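Local atomic coordinates of carbohydrate binding module (Escherichia coli, PDB entry 2XFD), a protein that binds carbohydrate through a calcium ion, here holding a cellobiose ligand, and probably recognises xylan as related modules do. Residues Gly11-Gly14 against Gln15-Val18; Phe53-Ala57 against Thr58-Val62. All coordinates share one frame; numbering follows the deposited sequence.

Interaction 1 of 2, residues Gly11-Gly14 against Gln15-Val18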
ATOM      1  N   GLY A  11      -6.912  -7.579  -1.654  1.00  4.15           N
ATOM      2  CA  GLY A  11      -7.257  -7.410  -3.047  1.00  5.10           C
ATOM      3  C   GLY A  11      -8.761  -7.618  -3.238  1.00  5.33           C
ATOM      4  O   GLY A  11      -9.471  -8.010  -2.319  1.00  6.38           O
ATOM      5  N   VAL A  12      -9.181  -7.333  -4.457  1.00  5.41           N
ATOM      6  CA  VAL A  12     -10.555  -7.606  -4.838  1.00  6.39           C
ATOM      7  C   VAL A  12     -10.736  -8.982  -5.487  1.00  6.23           C
ATOM      8  O   VAL A  12     -11.763  -9.596  -5.300  1.00  7.39           O
ATOM      9  CB  VAL A  12     -11.127  -6.484  -5.678  1.00  9.35           C
ATOM     10  CG1 VAL A  12     -11.102  -5.172  -5.007  1.00  8.66           C
ATOM     11  CG2 VAL A  12     -10.666  -6.399  -6.884  1.00 13.65           C
ATOM     12  N   ASN A  13      -9.733  -9.480  -6.210  1.00  6.45           N
ATOM     13  CA  ASN A  13      -9.878 -10.814  -6.773  1.00  7.26           C
ATOM     14  C   ASN A  13      -8.883 -11.852  -6.270  1.00  6.09           C
ATOM     15  O   ASN A  13      -9.082 -13.022  -6.579  1.00  8.78           O
ATOM     16  CB  ASN A  13      -9.950 -10.818  -8.315  1.00  8.32           C
ATOM     17  CG  ASN A  13      -8.618 -10.734  -8.987  1.00  8.63           C
ATOM     18  OD1 ASN A  13      -7.538 -10.600  -8.385  1.00  8.31           O
ATOM     19  ND2 ASN A  13      -8.676 -10.819 -10.299  1.00 12.55           N
ATOM     20  N   GLY A  14      -7.914 -11.488  -5.460  1.00  6.70           N
ATOM     21  CA  GLY A  14      -7.005 -12.426  -4.881  1.00  7.11           C
ATOM     22  C   GLY A  14      -5.746 -12.731  -5.666  1.00  6.55           C
ATOM     23  O   GLY A  14      -4.982 -13.627  -5.278  1.00  8.49           O
ATOM     24  N   GLN A  15      -5.522 -12.011  -6.760  1.00  6.48           N
ATOM     25  CA  GLN A  15      -4.337 -12.135  -7.542  1.00  6.80           C
ATOM     26  C   GLN A  15      -3.385 -10.925  -7.368  1.00  6.66           C
ATOM     27  O   GLN A  15      -2.290 -10.919  -7.908  1.00  7.73           O
ATOM     28  CB  GLN A  15      -4.669 -12.251  -9.016  1.00  9.40           C
ATOM     29  CG  GLN A  15      -5.488 -13.418  -9.372  1.00 13.85           C
ATOM     30  CD  GLN A  15      -6.099 -13.308 -10.793  1.00 19.59           C
ATOM     31  OE1 GLN A  15      -6.013 -12.236 -11.498  1.00 20.24           O
ATOM     32  NE2 GLN A  15      -6.875 -14.315 -11.126  1.00 23.95           N
ATOM     33  N   GLU A  16      -3.830  -9.906  -6.617  1.00  5.73           N
ATOM     34  CA  GLU A  16      -3.103  -8.690  -6.510  1.00  5.49           C
ATOM     35  C   GLU A  16      -1.805  -8.881  -5.749  1.00  5.82           C
ATOM     36  O   GLU A  16      -1.725  -9.583  -4.737  1.00  5.89           O
ATOM     37  CB  GLU A  16      -3.938  -7.607  -5.846  1.00  5.62           C
ATOM     38  CG  GLU A  16      -5.188  -7.261  -6.613  1.00  5.82           C
ATOM     39  CD  GLU A  16      -6.424  -8.105  -6.358  1.00  5.91           C
ATOM     40  OE1 GLU A  16      -6.331  -9.150  -5.657  1.00  5.79           O
ATOM     41  OE2 GLU A  16      -7.537  -7.685  -6.861  1.00  6.60           O
ATOM     42  N   SER A  17      -0.752  -8.161  -6.225  1.00  5.24           N
ATOM     43  CA  SER A  17       0.563  -8.117  -5.601  1.00  6.05           C
ATOM     44  C   SER A  17       0.870  -6.734  -5.082  1.00  5.09           C
ATOM     45  O   SER A  17       0.691  -5.733  -5.803  1.00  5.74           O
ATOM     46  CB  SER A  17       1.654  -8.557  -6.561  1.00  7.37           C
ATOM     47  OG  SER A  17       2.914  -8.634  -5.915  1.00  8.15           O
ATOM     48  N   VAL A  18       1.341  -6.636  -3.853  1.00  5.19           N
ATOM     49  CA  VAL A  18       1.825  -5.400  -3.295  1.00  4.95           C
ATOM     50  C   VAL A  18       3.259  -5.567  -2.815  1.00  5.08           C
ATOM     51  O   VAL A  18       3.709  -6.649  -2.402  1.00  6.72           O
ATOM     52  CB  VAL A  18       0.963  -4.860  -2.162  1.00  5.57           C
ATOM     53  CG1 VAL A  18      -0.387  -4.479  -2.696  1.00  6.97           C
ATOM     54  CG2 VAL A  18       0.897  -5.814  -0.988  1.00  7.13           C
TER

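Interaction 2 of 2, residues Phe53-Ala57 against Thr58-Val62. With CA (calcium ion), chain C; BGC (beta-D-glucopyranose), chain B.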
ATOM      1  N   PHE A  53       1.091  -1.168  -5.379  1.00  5.58           N
ATOM      2  CA  PHE A  53       0.363  -2.186  -6.162  1.00  5.27           C
ATOM      3  C   PHE A  53       1.066  -2.243  -7.518  1.00  5.88           C
ATOM      4  O   PHE A  53       1.255  -1.216  -8.143  1.00  7.64           O
ATOM      5  CB  PHE A  53      -1.087  -1.741  -6.316  1.00  5.78           C
ATOM      6  CG  PHE A  53      -1.988  -2.548  -7.216  1.00  5.51           C
ATOM      7  CD1 PHE A  53      -1.915  -3.943  -7.351  1.00  5.75           C
ATOM      8  CD2 PHE A  53      -3.018  -1.902  -7.846  1.00  5.95           C
ATOM      9  CE1 PHE A  53      -2.821  -4.640  -8.133  1.00  6.67           C
ATOM     10  CE2 PHE A  53      -3.943  -2.578  -8.606  1.00  7.32           C
ATOM     11  CZ  PHE A  53      -3.867  -3.953  -8.745  1.00  6.82           C
ATOM     12  N   THR A  54       1.465  -3.440  -7.953  1.00  6.80           N
ATOM     13  CA  THR A  54       2.386  -3.570  -9.084  1.00  8.35           C
ATOM     14  C   THR A  54       1.844  -4.404 -10.235  1.00  8.07           C
ATOM     15  O   THR A  54       2.514  -4.410 -11.266  1.00 10.65           O
ATOM     16  CB  THR A  54       3.699  -4.171  -8.600  1.00  8.64           C
ATOM     17  OG1 THR A  54       3.473  -5.492  -8.119  1.00  9.81           O
ATOM     18  CG2 THR A  54       4.363  -3.345  -7.521  1.00  9.79           C
ATOM     19  N   ASN A  55       0.727  -5.120 -10.099  1.00  8.06           N
ATOM     20  CA  ASN A  55       0.244  -6.013 -11.142  1.00  8.65           C
ATOM     21  C   ASN A  55      -1.184  -5.751 -11.550  1.00  8.81           C
ATOM     22  O   ASN A  55      -1.966  -6.688 -11.764  1.00  9.70           O
ATOM     23  CB  ASN A  55       0.526  -7.484 -10.777  1.00  8.40           C
ATOM     24  CG  ASN A  55      -0.342  -7.968  -9.664  1.00  7.29           C
ATOM     25  OD1 ASN A  55      -0.853  -7.144  -8.873  1.00  7.53           O
ATOM     26  ND2 ASN A  55      -0.530  -9.275  -9.544  1.00  8.78           N
ATOM     27  N   ASP A  56      -1.549  -4.501 -11.642  1.00  9.04           N
ATOM     28  CA  ASP A  56      -2.878  -4.125 -12.081  1.00  9.39           C
ATOM     29  C   ASP A  56      -3.204  -4.830 -13.412  1.00 11.21           C
ATOM     30  O   ASP A  56      -2.342  -4.981 -14.293  1.00 12.81           O
ATOM     31  CB  ASP A  56      -2.970  -2.612 -12.250  1.00 10.52           C
ATOM     32  CG  ASP A  56      -4.348  -2.144 -12.504  1.00 11.05           C
ATOM     33  OD1 ASP A  56      -5.307  -2.748 -11.991  1.00 10.33           O
ATOM     34  OD2 ASP A  56      -4.481  -1.105 -13.193  1.00 12.28           O
ATOM     35  N   ALA A  57      -4.472  -5.166 -13.539  1.00 11.13           N
ATOM     36  CA  ALA A  57      -5.063  -5.849 -14.689  1.00 12.01           C
ATOM     37  C   ALA A  57      -6.532  -5.786 -14.484  1.00 11.64           C
ATOM     38  O   ALA A  57      -7.062  -5.414 -13.435  1.00 12.30           O
ATOM     39  CB  ALA A  57      -4.625  -7.241 -14.794  1.00 13.35           C
ATOM     40  N   THR A  58      -7.259  -6.289 -15.489  1.00 13.48           N
ATOM     41  CA  THR A  58      -8.680  -6.455 -15.367  1.00 14.15           C
ATOM     42  C   THR A  58      -9.055  -7.174 -14.083  1.00 12.06           C
ATOM     43  O   THR A  58      -8.517  -8.235 -13.800  1.00 14.07           O
ATOM     44  CB  THR A  58      -9.201  -7.286 -16.596  1.00 15.74           C
ATOM     45  OG1 THR A  58      -8.898  -6.525 -17.730  1.00 20.40           O
ATOM     46  CG2 THR A  58     -10.707  -7.558 -16.442  1.00 17.79           C
ATOM     47  N   GLY A  59      -9.996  -6.640 -13.319  1.00 12.50           N
ATOM     48  CA  GLY A  59     -10.521  -7.300 -12.125  1.00 12.10           C
ATOM     49  C   GLY A  59      -9.691  -7.147 -10.869  1.00 10.70           C
ATOM     50  O   GLY A  59     -10.105  -7.646  -9.816  1.00 11.40           O
ATOM     51  N   ARG A  60      -8.522  -6.498 -10.972  1.00  9.92           N
ATOM     52  CA  ARG A  60      -7.600  -6.389  -9.851  1.00  8.41           C
ATOM     53  C   ARG A  60      -7.513  -4.950  -9.318  1.00  6.81           C
ATOM     54  O   ARG A  60      -7.299  -4.015 -10.093  1.00  9.84           O
ATOM     55  CB  ARG A  60      -6.210  -6.765 -10.271  1.00  8.31           C
ATOM     56  CG  ARG A  60      -6.011  -8.194 -10.764  1.00  9.69           C
ATOM     57  CD  ARG A  60      -4.575  -8.463 -11.080  1.00  9.39           C
ATOM     58  NE  ARG A  60      -4.395  -9.779 -11.687  1.00 10.28           N
ATOM     59  CZ  ARG A  60      -3.330 -10.198 -12.325  1.00 12.30           C
ATOM     60  NH1 ARG A  60      -2.304  -9.417 -12.536  1.00 13.50           N
ATOM     61  NH2 ARG A  60      -3.331 -11.422 -12.824  1.00 14.25           N
ATOM     62  N   ASP A  61      -7.690  -4.809  -8.009  1.00  6.41           N
ATOM     63  CA  ASP A  61      -7.586  -3.543  -7.279  1.00  5.96           C
ATOM     64  C   ASP A  61      -7.169  -3.890  -5.843  1.00  5.14           C
ATOM     65  O   ASP A  61      -7.429  -5.004  -5.372  1.00  5.80           O
ATOM     66  CB  ASP A  61      -8.962  -2.817  -7.220  1.00  6.98           C
ATOM     67  CG  ASP A  61      -9.478  -2.360  -8.542  1.00  8.66           C
ATOM     68  OD1 ASP A  61     -10.695  -2.620  -8.797  1.00 13.22           O
ATOM     69  OD2 ASP A  61      -8.737  -1.711  -9.288  1.00  9.33           O
ATOM     70  N   VAL A  62      -6.562  -2.918  -5.150  1.00  5.23           N
ATOM     71  CA  VAL A  62      -6.093  -3.118  -3.772  1.00  4.90           C
ATOM     72  C   VAL A  62      -6.748  -2.111  -2.849  1.00  4.39           C
ATOM     73  O   VAL A  62      -6.870  -0.916  -3.182  1.00  5.17           O
ATOM     74  CB  VAL A  62      -4.579  -2.999  -3.721  1.00  4.67           C
ATOM     75  CG1 VAL A  62      -4.064  -2.974  -2.282  1.00  5.55           C
ATOM     76  CG2 VAL A  62      -3.915  -4.151  -4.521  1.00  5.58           C
TER
HETATM   77 CA    CA C1111      -7.481  -1.958 -11.250  1.00 10.15          CA
HETATM   78  C2  BGC B   2      -9.074   0.354 -13.165  1.00 12.28           C
HETATM   79  C3  BGC B   2      -7.602   0.480 -13.519  1.00 13.06           C
HETATM   80  C4  BGC B   2      -7.404   0.999 -14.952  1.00 16.09           C
HETATM   81  C5  BGC B   2      -8.173   2.301 -15.089  1.00 15.72           C
HETATM   82  C6  BGC B   2      -8.110   3.023 -16.453  1.00 22.06           C
HETATM   83  C1  BGC B   2      -9.808   1.639 -13.457  1.00 14.35           C
HETATM   84  O2  BGC B   2      -9.147  -0.099 -11.797  1.00 12.56           O
HETATM   85  O3  BGC B   2      -7.025  -0.822 -13.393  1.00 13.21           O
HETATM   86  O4  BGC B   2      -6.052   1.274 -15.208  1.00 20.57           O
HETATM   87  O5  BGC B   2      -9.516   2.060 -14.781  1.00 18.65           O
HETATM   88  O6  BGC B   2      -8.667   2.138 -17.403  1.00 25.80           O
HETATM   89  O   HOH W   1      -8.801  -3.324 -12.692  1.00 14.17           O

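Interaction 1 of 2, residues Gly11-Gly14 against Gln15-Val18
Glu16 reaches back across the bend in the chain and is gripped by the backbone N-H groups of Val12, Asn13 and Gly14. Its CB starts off to one side of residues 11-14. The first torsion sets CG anti to the carbonyl carbon, and a bend at the next bond (chi2 86°) turns the carboxylate into the loop. CG passes 4.1 Å from Gly11 CA, while CD lies near both Val12 N and Asn13 OD1. At the tip the two oxygens divide the work. OE1 takes the N-H of Gly14 at 2.8 Å, on the syn side and slightly out of the carboxylate plane. OE2 accepts two: Asn13 N comes to its syn lone pair almost straight (2.9 Å, 168°), whereas Val12 N meets it from above the plane. Beyond the loop, OE2 also receives the N-H of Asp61.

The bend is the connection between strands 4-11 and 17-22, which belong to different sheets of this all-beta module; a buried carboxylate thus takes up three successive backbone N-H groups of the loop. Gathering so many N-H dipoles probably stabilises its negative charge. Glycine suits two positions, the end of strand 4-11 and the bend itself: a CB on Gly11 would run into Glu16 OE1, and one on Gly14, where phi is positive, would press on the carbonyl oxygen of Asn13.

Beside the carboxylate, Asn13 and Gln15 make a second pair of bonds. Asn13 OD1 accepts the N-H of Gln15 at 2.9 Å, the donor tilted from the carbonyl plane. From the same amide, ND2 makes a weak 3.2 Å bond to Gln15 OE1, the two amide planes being 63° apart. The stronger partner of that oxygen is Arg60 NE.

Interaction 2 of 2, residues Phe53-Ala57 against Thr58-Val62
The calcium-bearing loop between strands 48-53 and 62-69 folds back through a type II beta turn, Ala57 to Arg60, closed by the bond from Arg60 N to Ala57 O. From the last position of the turn, the Arg60 side chain runs extended from CG to NE, with Ala57 CB over one guanidinium face. NH1 then donates to Asn55 O at 2.9 Å and 167°, the acceptor only 2° out of the guanidinium plane. Were Arg60 cut back to an alanine, Asn55 O and Gln15 OE1, which accepts from NE, would probably each lose a donor. Deeper in, Val62 CG2 sits over a face of the Phe53 ring in a CH-pi contact, 3.7 Å from its centroid, while Arg60 O approaches the edge.

That carbonyl turns to the calcium ion: Arg60 O and Asp56 OD1 bind it at 2.4 Å each, and Asp61 OD2 at 2.3 Å. His101 O, a water held by Ala57 O, and glucose O2 and O3, at 2.6 and 2.5 Å from the calcium, complete the shell. With two sugar hydroxyls as direct ligands, recognition is metal-mediated, and the cation probably offsets the repulsion between the two aspartates.

In the fold
Interactions 1 and 2 lie side by side, their centres 6 Å apart, and polar bonds stitch them together. Asn55 joins the two with both ends of its amide: OD1 accepts from Ser17 N (2.8 Å) and ND2 donates to Gln15 O (2.9 Å). Glu16 OE2 comes within 3.3 Å of Arg60 CA, and Val12 CG2 packs on Gly59 O at 3.2 Å. Only interaction 2 supplies calcium ligands, yet the side chain of Val12 lies about 7 Å from the ion and about 8 Å from a bound glucose. Val12 and Glu16 thus lie close behind the calcium ligands, consistent with a second-shell role in placing the backbone of Arg60 and Asp61.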